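Local coordinates for glycosyl hydrolase family 62 protein (Coprinopsis cinerea, PDB 5B6T) that probably cleaves alpha-L-arabinofuranosyl side groups from arabinoxylan in hemicellulose, acting as an alpha-L-arabinofuranosidase of glycoside hydrolase family 62, at residues V40-A45 with N51-S56; E213-G216 with R220-F223; W226-T229 with G233-R236. All coordinates share one frame; numbering follows the deposited sequence.

Interaction 1: residues V40-A45 with N51-S56; sequences VFASTA and NLVYIS
V40 and I55 start the antiparallel ladder as a hydrogen-bonded pair: V40 N gives a nearly straight bond (171°) to I55 O at 2.8 Å, and I55 N answers to V40 O. Branched aliphatics suit their buried face. F41, on the other face, pairs with Y54 without backbone bonds. With CG anti to its carbonyl carbon (chi1 -63°), F41 leans its ring across, and Y54 CD1 sits over the rim of one face, 3.4 Å from F41 CZ; the planes meet obliquely at 47°. Y54 OH is bonded to H39. A leucine in place of F41 would probably leave that side of the Y54 ring without its flat aromatic partner. A42 returns to the V40 face, exchanging two backbone bonds with V53 and, being small, letting V53 CG1 come within 4.1 Å of its CB. S43 stands beside L52, while its hydroxyl bonds to D28 and A83. T44 ends the ladder: its N reaches N51 O at 2.8 Å, and its CG2 lies crosswise on V53 CG1 at 3.9 Å. This is a beta hairpin of the kind that forms the middle strands of a blade in the five-bladed propeller of family 62.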
ATOM      1  N   VAL A  40      -0.801 -10.308  -6.721  1.00  6.95           N
ATOM      2  CA  VAL A  40       0.001  -9.420  -5.914  1.00  7.05           C
ATOM      3  C   VAL A  40       0.882  -8.578  -6.849  1.00  6.71           C
ATOM      4  O   VAL A  40       1.540  -9.117  -7.758  1.00  7.16           O
ATOM      5  CB  VAL A  40       0.881 -10.201  -4.918  1.00  7.38           C
ATOM      6  CG1 VAL A  40       1.911  -9.304  -4.217  1.00  7.99           C
ATOM      7  CG2 VAL A  40       0.013 -10.967  -3.905  1.00  7.51           C
ATOM      8  N   PHE A  41       0.891  -7.274  -6.620  1.00  6.68           N
ATOM      9  CA  PHE A  41       1.847  -6.371  -7.269  1.00  6.70           C
ATOM     10  C   PHE A  41       2.764  -5.828  -6.215  1.00  6.75           C
ATOM     11  O   PHE A  41       2.313  -5.507  -5.125  1.00  6.95           O
ATOM     12  CB  PHE A  41       1.094  -5.217  -7.953  1.00  6.78           C
ATOM     13  CG  PHE A  41       0.184  -5.672  -9.048  1.00  6.83           C
ATOM     14  CD1 PHE A  41      -1.041  -6.254  -8.775  1.00  6.95           C
ATOM     15  CD2 PHE A  41       0.588  -5.553 -10.371  1.00  6.98           C
ATOM     16  CE1 PHE A  41      -1.845  -6.733  -9.803  1.00  7.26           C
ATOM     17  CE2 PHE A  41      -0.234  -5.980 -11.389  1.00  7.43           C
ATOM     18  CZ  PHE A  41      -1.454  -6.548 -11.107  1.00  7.63           C
ATOM     19  N   ALA A  42       4.068  -5.747  -6.514  1.00  6.53           N
ATOM     20  CA  ALA A  42       5.026  -5.308  -5.515  1.00  6.83           C
ATOM     21  C   ALA A  42       6.131  -4.522  -6.180  1.00  6.81           C
ATOM     22  O   ALA A  42       6.356  -4.678  -7.392  1.00  7.04           O
ATOM     23  CB  ALA A  42       5.597  -6.528  -4.786  1.00  6.74           C
ATOM     24  N   SER A  43       6.809  -3.692  -5.380  1.00  6.68           N
ATOM     25  CA  SER A  43       8.068  -3.077  -5.818  1.00  7.31           C
ATOM     26  C   SER A  43       9.204  -4.083  -5.764  1.00  7.34           C
ATOM     27  O   SER A  43       9.335  -4.827  -4.809  1.00  7.86           O
ATOM     28  CB  SER A  43       8.471  -1.906  -4.917  1.00  7.40           C
ATOM     29  OG  SER A  43       7.410  -0.993  -4.798  1.00  7.62           O
ATOM     30  N   THR A  44      10.049  -4.085  -6.795  1.00  7.61           N
ATOM     31  CA  THR A  44      11.389  -4.673  -6.680  1.00  7.97           C
ATOM     32  C   THR A  44      12.354  -3.576  -6.242  1.00  8.06           C
ATOM     33  O   THR A  44      12.304  -2.462  -6.790  1.00  7.83           O
ATOM     34  CB  THR A  44      11.852  -5.302  -8.006  1.00  8.23           C
ATOM     35  OG1 THR A  44      11.964  -4.307  -9.050  1.00  8.81           O
ATOM     36  CG2 THR A  44      10.873  -6.352  -8.468  1.00  8.37           C
ATOM     37  N   ALA A  45      13.215  -3.873  -5.270  1.00  7.91           N
ATOM     38  CA  ALA A  45      14.111  -2.891  -4.711  1.00  8.17           C
ATOM     39  C   ALA A  45      15.529  -3.390  -4.624  1.00  8.73           C
ATOM     40  O   ALA A  45      15.802  -4.511  -4.119  1.00  9.13           O
ATOM     41  CB  ALA A  45      13.655  -2.459  -3.332  1.00  8.37           C
ATOM     42  N   ASN A  51      11.496  -1.134  -9.667  1.00  9.22           N
ATOM     43  CA  ASN A  51      10.481  -1.351 -10.708  1.00  9.18           C
ATOM     44  C   ASN A  51       9.368  -2.206 -10.043  1.00  8.55           C
ATOM     45  O   ASN A  51       9.272  -2.257  -8.820  1.00  8.04           O
ATOM     46  CB  ASN A  51      11.119  -1.932 -11.997  1.00 10.02           C
ATOM     47  CG  ASN A  51      10.321  -1.626 -13.283  1.00 11.04           C
ATOM     48  OD1 ASN A  51      10.658  -0.718 -14.071  1.00 12.26           O
ATOM     49  ND2 ASN A  51       9.346  -2.440 -13.564  1.00 10.45           N
ATOM     50  N   LEU A  52       8.535  -2.844 -10.834  1.00  8.24           N
ATOM     51  CA  LEU A  52       7.340  -3.510 -10.330  1.00  7.79           C
ATOM     52  C   LEU A  52       7.278  -4.933 -10.847  1.00  8.08           C
ATOM     53  O   LEU A  52       7.682  -5.224 -11.970  1.00  8.04           O
ATOM     54  CB  LEU A  52       6.078  -2.763 -10.793  1.00  7.78           C
ATOM     55  CG  LEU A  52       5.902  -1.317 -10.307  1.00  7.66           C
ATOM     56  CD1 LEU A  52       4.694  -0.637 -10.954  1.00  7.82           C
ATOM     57  CD2 LEU A  52       5.749  -1.238  -8.795  1.00  7.79           C
ATOM     58  N   VAL A  53       6.712  -5.793 -10.010  1.00  7.41           N
ATOM     59  CA  VAL A  53       6.525  -7.201 -10.355  1.00  7.84           C
ATOM     60  C   VAL A  53       5.083  -7.641 -10.029  1.00  7.46           C
ATOM     61  O   VAL A  53       4.469  -7.150  -9.064  1.00  7.50           O
ATOM     62  CB  VAL A  53       7.587  -8.057  -9.642  1.00  7.96           C
ATOM     63  CG1 VAL A  53       7.418  -8.025  -8.141  1.00  8.03           C
ATOM     64  CG2 VAL A  53       7.611  -9.478 -10.201  1.00  8.34           C
ATOM     65  N   TYR A  54       4.574  -8.566 -10.852  1.00  7.34           N
ATOM     66  CA  TYR A  54       3.282  -9.188 -10.699  1.00  7.54           C
ATOM     67  C   TYR A  54       3.506 -10.653 -10.327  1.00  8.07           C
ATOM     68  O   TYR A  54       4.365 -11.344 -10.925  1.00  7.90           O
ATOM     69  CB  TYR A  54       2.487  -9.094 -11.997  1.00  7.44           C
ATOM     70  CG  TYR A  54       1.252  -9.947 -12.060  1.00  7.98           C
ATOM     71  CD1 TYR A  54       0.118  -9.610 -11.322  1.00  7.85           C
ATOM     72  CD2 TYR A  54       1.167 -11.067 -12.899  1.00  7.90           C
ATOM     73  CE1 TYR A  54      -1.030 -10.379 -11.373  1.00  8.34           C
ATOM     74  CE2 TYR A  54       0.020 -11.842 -12.939  1.00  8.26           C
ATOM     75  CZ  TYR A  54      -1.091 -11.489 -12.196  1.00  8.30           C
ATOM     76  OH  TYR A  54      -2.240 -12.256 -12.254  1.00  8.94           O
ATOM     77  N   ILE A  55       2.782 -11.089  -9.294  1.00  8.03           N
ATOM     78  CA  ILE A  55       2.910 -12.420  -8.728  1.00  8.94           C
ATOM     79  C   ILE A  55       1.509 -12.982  -8.548  1.00  9.54           C
ATOM     80  O   ILE A  55       0.661 -12.298  -8.012  1.00  9.38           O
ATOM     81  CB  ILE A  55       3.613 -12.363  -7.355  1.00  9.44           C
ATOM     82  CG1 ILE A  55       4.884 -11.482  -7.409  1.00  9.68           C
ATOM     83  CG2 ILE A  55       3.921 -13.779  -6.858  1.00  9.69           C
ATOM     84  CD1 ILE A  55       5.505 -11.201  -6.040  1.00  9.97           C
ATOM     85  N   SER A  56       1.242 -14.210  -8.997  1.00  9.69           N
ATOM     86  CA  SER A  56      -0.082 -14.771  -8.815  0.50  9.78           C
ATOM     87  C   SER A  56       0.015 -16.231  -8.377  1.00 10.15           C
ATOM     88  O   SER A  56       0.939 -16.945  -8.755  1.00 10.77           O
ATOM     89  CB  SER A  56      -0.925 -14.593 -10.086  0.50  9.79           C
ATOM     90  OG  SER A  56      -2.244 -15.115  -9.975  0.50  9.57           O
TER

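Interaction 2: residues E213-G216 with R220-F223; sequences EAIG and RRWF
E213 and R221 meet across the antiparallel pair in a salt bridge, with E213 OE2 2.8 Å from R221 NH1. One comes from each strand of the pair, and both side chains lie on the face that also carries I215 and F223. The glutamate, CG anti to its backbone N (chi1 -163°), runs out extended, whereas the arginine bends at chi2, which leans its guanidinium toward the neighbouring strand, between E213 and I215. The groups are not coplanar: their planes stand 54° apart, and NH1 reaches OE2 from above the carboxylate. Polar grip on the glutamate is multiple, since S264 also bonds OE2 and H265 N bonds OE1, and R221 NH1 has E195 as a second acidic partner. A bound lead ion lies about 5 Å from the R221 side chain. I215 CG1 rests over one guanidinium face, 3.7 Å from R221 NE. On the same side, E213 CG lies over the rim of one F223 ring face, and E213 CB is 3.8 Å from F223 CE2.

The opposite face belongs to W222. Its indole lies over A214, whose CB is 3.3 Å from W222 NE1; alanine's single methyl lets the indole close in. G216 CA comes within 3.4 Å of the same NE1, a place suited to a residue without a side chain. A water accepts from W222 NE1 and weakly donates to I215 O. In this beta hairpin, strand 207-215 lies between strands 195-202 and 221-228 of the sheet, the loop residues S264 and P245 touch R221 and W222 respectively, and Y286 of strand 285-290 meets the F223 ring edge-to-face.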
ATOM      1  N   GLU A 213       1.896   4.453   7.884  1.00  7.57           N
ATOM      2  CA  GLU A 213       3.150   3.989   8.473  1.00  7.68           C
ATOM      3  C   GLU A 213       3.866   5.095   9.252  1.00  7.70           C
ATOM      4  O   GLU A 213       3.804   6.282   8.871  1.00  7.95           O
ATOM      5  CB  GLU A 213       4.092   3.440   7.403  1.00  7.78           C
ATOM      6  CG  GLU A 213       5.213   2.597   7.969  1.00  7.81           C
ATOM      7  CD  GLU A 213       6.072   1.914   6.915  1.00  7.63           C
ATOM      8  OE1 GLU A 213       5.599   1.700   5.769  1.00  7.64           O
ATOM      9  OE2 GLU A 213       7.226   1.539   7.282  1.00  8.21           O
ATOM     10  N   ALA A 214       4.518   4.678  10.335  1.00  7.68           N
ATOM     11  CA  ALA A 214       5.278   5.546  11.212  1.00  7.87           C
ATOM     12  C   ALA A 214       6.581   4.839  11.558  1.00  8.18           C
ATOM     13  O   ALA A 214       6.725   3.638  11.388  1.00  7.67           O
ATOM     14  CB  ALA A 214       4.486   5.808  12.490  1.00  8.08           C
ATOM     15  N   ILE A 215       7.544   5.621  12.029  1.00  8.62           N
ATOM     16  CA  ILE A 215       8.808   5.130  12.528  1.00  9.02           C
ATOM     17  C   ILE A 215       8.792   5.419  14.024  1.00  9.39           C
ATOM     18  O   ILE A 215       8.793   6.590  14.432  1.00  9.97           O
ATOM     19  CB  ILE A 215       9.995   5.859  11.869  1.00  9.47           C
ATOM     20  CG1 ILE A 215       9.938   5.747  10.337  1.00  9.90           C
ATOM     21  CG2 ILE A 215      11.321   5.371  12.417  1.00  9.53           C
ATOM     22  CD1 ILE A 215      10.966   6.600   9.642  1.00 10.44           C
ATOM     23  N   GLY A 216       8.751   4.371  14.834  1.00  9.44           N
ATOM     24  CA  GLY A 216       8.526   4.503  16.268  1.00 10.07           C
ATOM     25  C   GLY A 216       9.746   4.928  17.065  1.00 11.24           C
ATOM     26  O   GLY A 216      10.863   5.128  16.505  1.00 11.96           O
ATOM     27  N   ARG A 220      11.639   1.380  14.768  1.00 10.21           N
ATOM     28  CA  ARG A 220      10.994   0.334  13.973  1.00  9.84           C
ATOM     29  C   ARG A 220       9.698   0.815  13.319  1.00  9.29           C
ATOM     30  O   ARG A 220       8.972   1.642  13.853  1.00  9.02           O
ATOM     31  CB  ARG A 220      10.711  -0.890  14.854  1.00 10.52           C
ATOM     32  CG  ARG A 220      11.951  -1.543  15.460  1.00 10.90           C
ATOM     33  CD  ARG A 220      12.792  -2.194  14.399  1.00 11.31           C
ATOM     34  NE  ARG A 220      14.032  -2.768  14.938  1.00 12.62           N
ATOM     35  CZ  ARG A 220      14.971  -3.323  14.185  1.00 13.32           C
ATOM     36  NH1 ARG A 220      14.823  -3.437  12.862  1.00 13.04           N
ATOM     37  NH2 ARG A 220      16.063  -3.793  14.764  1.00 14.28           N
ATOM     38  N   ARG A 221       9.407   0.246  12.165  1.00  8.45           N
ATOM     39  CA  ARG A 221       8.198   0.603  11.429  1.00  8.11           C
ATOM     40  C   ARG A 221       6.971   0.001  12.109  1.00  7.89           C
ATOM     41  O   ARG A 221       6.990  -1.118  12.659  1.00  7.52           O
ATOM     42  CB  ARG A 221       8.272   0.122   9.978  1.00  8.02           C
ATOM     43  CG  ARG A 221       9.488   0.616   9.201  1.00  8.00           C
ATOM     44  CD  ARG A 221       9.651   2.117   9.342  1.00  8.52           C
ATOM     45  NE  ARG A 221      10.710   2.662   8.504  1.00  8.84           N
ATOM     46  CZ  ARG A 221      10.541   3.242   7.320  1.00  8.80           C
ATOM     47  NH1 ARG A 221       9.344   3.324   6.733  1.00  8.59           N
ATOM     48  NH2 ARG A 221      11.619   3.753   6.695  1.00  9.44           N
ATOM     49  N   TRP A 222       5.893   0.765  12.027  1.00  7.68           N
ATOM     50  CA  TRP A 222       4.603   0.358  12.566  1.00  7.43           C
ATOM     51  C   TRP A 222       3.486   1.140  11.907  1.00  7.51           C
ATOM     52  O   TRP A 222       3.753   2.106  11.197  1.00  7.65           O
ATOM     53  CB  TRP A 222       4.559   0.523  14.090  1.00  7.49           C
ATOM     54  CG  TRP A 222       4.634   1.949  14.618  1.00  7.47           C
ATOM     55  CD1 TRP A 222       5.672   2.816  14.496  1.00  7.57           C
ATOM     56  CD2 TRP A 222       3.617   2.631  15.360  1.00  7.83           C
ATOM     57  NE1 TRP A 222       5.366   3.997  15.136  1.00  8.29           N
ATOM     58  CE2 TRP A 222       4.106   3.923  15.650  1.00  8.04           C
ATOM     59  CE3 TRP A 222       2.342   2.273  15.818  1.00  8.10           C
ATOM     60  CZ2 TRP A 222       3.369   4.849  16.376  1.00  8.24           C
ATOM     61  CZ3 TRP A 222       1.611   3.182  16.520  1.00  8.42           C
ATOM     62  CH2 TRP A 222       2.124   4.460  16.812  1.00  8.68           C
ATOM     63  N   PHE A 223       2.242   0.733  12.159  1.00  7.22           N
ATOM     64  CA  PHE A 223       1.056   1.389  11.617  1.00  7.15           C
ATOM     65  C   PHE A 223       0.145   1.996  12.646  1.00  7.56           C
ATOM     66  O   PHE A 223      -0.157   1.370  13.665  1.00  7.20           O
ATOM     67  CB  PHE A 223       0.219   0.427  10.724  1.00  7.12           C
ATOM     68  CG  PHE A 223       0.842   0.244   9.385  1.00  7.04           C
ATOM     69  CD1 PHE A 223       1.835  -0.736   9.192  1.00  7.33           C
ATOM     70  CD2 PHE A 223       0.548   1.118   8.370  1.00  7.07           C
ATOM     71  CE1 PHE A 223       2.445  -0.859   7.965  1.00  7.92           C
ATOM     72  CE2 PHE A 223       1.184   1.007   7.147  1.00  7.16           C
ATOM     73  CZ  PHE A 223       2.147   0.037   6.959  1.00  7.41           C
TER
HETATM   74  O   HOH W   1       6.078   6.885  15.307  1.00  9.65           O

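Interaction 3: residues W226-T229 with G233-R236; sequences WTST and GPWR
An antiparallel link between T227 and R236 attaches the outermost strand of a propeller blade to its neighbour. The pair is hydrogen-bonded: T227 N gives to R236 O at 2.9 Å, and R236 N returns an almost straight bond (174°) to T227 O at 2.8 Å. Just beyond it the indole of W235 lies against strand 226-228. S228 CB sits over the six-membered ring, 3.8 Å from its centroid and 21° off the normal, a CH-pi contact; the methylene of a serine is slim enough to approach the indole so closely. G233 CA lies over the same face of the indole, toward the edge of its five-membered ring. The two tryptophans meet through their stems, W226 CB to W235 CB at 3.8 Å, with the side chains crossing at about a right angle, while the edge of the W226 ring faces the R236 carbonyl carbon.

With OG anti to the backbone N (chi1 -179°), S228 carries its hydroxyl to P234 O, 2.8 Å away; S230 O is a second acceptor, so the proton's allegiance is not settled. The chain turns sharply here: a cis peptide precedes P234, and the backbone angles of G233 would jam any side chain against the preceding carbonyl oxygen, which calls for glycine. On the T227 side, a water joins T227 OG1, at 2.8 Å, to R236 NE, and the bent arginine chain brings its guanidinium edge to that water. A polar, flexible residue suits this exposed position. Inward, strand 221-228 is flanked by strand 207-215, whose L210 packs against both W226 and W235, and M185 of strand 182-186, from the preceding blade, touches both tryptophan side chains.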
ATOM      1  N   TRP A 226      -6.933   5.418  11.995  1.00  8.13           N
ATOM      2  CA  TRP A 226      -7.973   6.408  12.268  1.00  7.92           C
ATOM      3  C   TRP A 226      -9.217   6.003  11.522  1.00  8.01           C
ATOM      4  O   TRP A 226      -9.149   5.266  10.531  1.00  7.29           O
ATOM      5  CB  TRP A 226      -7.569   7.796  11.754  1.00  8.48           C
ATOM      6  CG  TRP A 226      -6.364   8.416  12.329  1.00  8.03           C
ATOM      7  CD1 TRP A 226      -6.327   9.403  13.277  1.00  8.57           C
ATOM      8  CD2 TRP A 226      -4.999   8.172  11.975  1.00  8.12           C
ATOM      9  NE1 TRP A 226      -5.048   9.783  13.537  1.00  8.50           N
ATOM     10  CE2 TRP A 226      -4.203   9.031  12.767  1.00  8.16           C
ATOM     11  CE3 TRP A 226      -4.363   7.310  11.077  1.00  7.99           C
ATOM     12  CZ2 TRP A 226      -2.803   9.041  12.692  1.00  8.51           C
ATOM     13  CZ3 TRP A 226      -2.979   7.345  11.005  1.00  8.39           C
ATOM     14  CH2 TRP A 226      -2.234   8.210  11.782  1.00  8.46           C
ATOM     15  N   THR A 227     -10.355   6.553  11.946  1.00  7.88           N
ATOM     16  CA  THR A 227     -11.601   6.412  11.170  1.00  8.40           C
ATOM     17  C   THR A 227     -12.289   7.748  10.978  1.00  8.34           C
ATOM     18  O   THR A 227     -12.032   8.713  11.722  1.00  8.57           O
ATOM     19  CB  THR A 227     -12.616   5.462  11.835  1.00  8.78           C
ATOM     20  OG1 THR A 227     -12.987   6.006  13.119  1.00  9.77           O
ATOM     21  CG2 THR A 227     -12.018   4.069  12.029  1.00  8.94           C
ATOM     22  N   SER A 228     -13.180   7.793   9.992  1.00  8.75           N
ATOM     23  CA  SER A 228     -13.925   8.992   9.662  1.00  9.63           C
ATOM     24  C   SER A 228     -15.211   8.617   8.955  1.00  9.94           C
ATOM     25  O   SER A 228     -15.292   7.568   8.322  1.00 10.00           O
ATOM     26  CB  SER A 228     -13.141   9.918   8.740  1.00  9.88           C
ATOM     27  OG  SER A 228     -13.860  11.119   8.439  1.00 10.80           O
ATOM     28  N   THR A 229     -16.220   9.476   9.024  1.00 10.74           N
ATOM     29  CA  THR A 229     -17.414   9.266   8.210  1.00 12.16           C
ATOM     30  C   THR A 229     -17.200   9.690   6.756  1.00 11.97           C
ATOM     31  O   THR A 229     -18.040   9.407   5.907  1.00 13.69           O
ATOM     32  CB  THR A 229     -18.625  10.038   8.778  1.00 13.36           C
ATOM     33  OG1 THR A 229     -18.336  11.413   8.817  1.00 18.33           O
ATOM     34  CG2 THR A 229     -18.904   9.577  10.139  1.00 13.44           C
ATOM     35  N   GLY A 233     -12.167  13.312   5.680  1.00 11.46           N
ATOM     36  CA  GLY A 233     -11.924  13.551   7.089  1.00 12.75           C
ATOM     37  C   GLY A 233     -13.076  14.340   7.682  1.00 13.70           C
ATOM     38  O   GLY A 233     -14.126  14.491   7.061  1.00 13.57           O
ATOM     39  N   PRO A 234     -12.914  14.823   8.921  1.00 15.64           N
ATOM     40  CA  PRO A 234     -11.765  14.755   9.796  1.00 15.28           C
ATOM     41  C   PRO A 234     -11.549  13.320  10.310  1.00 13.89           C
ATOM     42  O   PRO A 234     -12.500  12.556  10.448  1.00 14.88           O
ATOM     43  CB  PRO A 234     -12.166  15.705  10.933  1.00 16.49           C
ATOM     44  CG  PRO A 234     -13.636  15.560  11.032  1.00 17.26           C
ATOM     45  CD  PRO A 234     -14.129  15.270   9.633  1.00 16.93           C
ATOM     46  N   TRP A 235     -10.302  12.984  10.591  1.00 11.45           N
ATOM     47  CA  TRP A 235      -9.926  11.645  11.046  1.00 10.43           C
ATOM     48  C   TRP A 235      -9.832  11.592  12.560  1.00 10.55           C
ATOM     49  O   TRP A 235      -9.207  12.462  13.178  1.00 12.39           O
ATOM     50  CB  TRP A 235      -8.566  11.247  10.416  1.00  9.66           C
ATOM     51  CG  TRP A 235      -8.697  11.094   8.936  1.00  9.03           C
ATOM     52  CD1 TRP A 235      -8.367  12.007   7.966  1.00  9.08           C
ATOM     53  CD2 TRP A 235      -9.276   9.976   8.246  1.00  8.59           C
ATOM     54  NE1 TRP A 235      -8.699  11.515   6.732  1.00  9.27           N
ATOM     55  CE2 TRP A 235      -9.241  10.261   6.868  1.00  8.46           C
ATOM     56  CE3 TRP A 235      -9.810   8.770   8.661  1.00  7.83           C
ATOM     57  CZ2 TRP A 235      -9.759   9.382   5.913  1.00  8.44           C
ATOM     58  CZ3 TRP A 235     -10.293   7.878   7.727  1.00  8.18           C
ATOM     59  CH2 TRP A 235     -10.271   8.182   6.358  1.00  8.12           C
ATOM     60  N   ARG A 236     -10.431  10.561  13.162  1.00  9.86           N
ATOM     61  CA  ARG A 236     -10.350  10.379  14.599  1.00  9.82           C
ATOM     62  C   ARG A 236      -9.500   9.160  14.898  1.00  9.44           C
ATOM     63  O   ARG A 236      -9.653   8.129  14.253  1.00  9.50           O
ATOM     64  CB  ARG A 236     -11.733  10.176  15.173  1.00 10.22           C
ATOM     65  CG  ARG A 236     -11.723  10.149  16.686  1.00 10.89           C
ATOM     66  CD  ARG A 236     -13.141  10.103  17.245  1.00 11.37           C
ATOM     67  NE  ARG A 236     -13.833   8.868  16.969  1.00 12.21           N
ATOM     68  CZ  ARG A 236     -15.129   8.659  17.232  1.00 12.68           C
ATOM     69  NH1 ARG A 236     -15.652   7.484  16.943  1.00 13.84           N
ATOM     70  NH2 ARG A 236     -15.884   9.619  17.757  1.00 13.37           N
TER
HETATM   71  O   HOH W   2     -12.077   6.570  15.732  1.00 15.32           O
HETATM   72  O   HOH W   3     -15.828  11.803  10.809  1.00 18.09           O

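How the interactions relate
Along the chain the contacts follow one another in series, interaction 1 early and interactions 2 and 3 much later. Interaction 1 lies in the antiparallel sheet of strands 25-34 to 68-70. Interactions 2 and 3 share a different sheet and a single strand, 221-228: its start pairs with 207-215 in interaction 2, and its end, still beside 207-215, takes 236-237 on its other edge. Their centres are about 20 Å apart; that of interaction 1 is about 22 Å from that of interaction 2 and about 31 Å from that of interaction 3, across the chain's centre. The three thus sample two blades of one propeller, in each of which the strands met here pair antiparallel, with interaction 3 at its blade's outer rim.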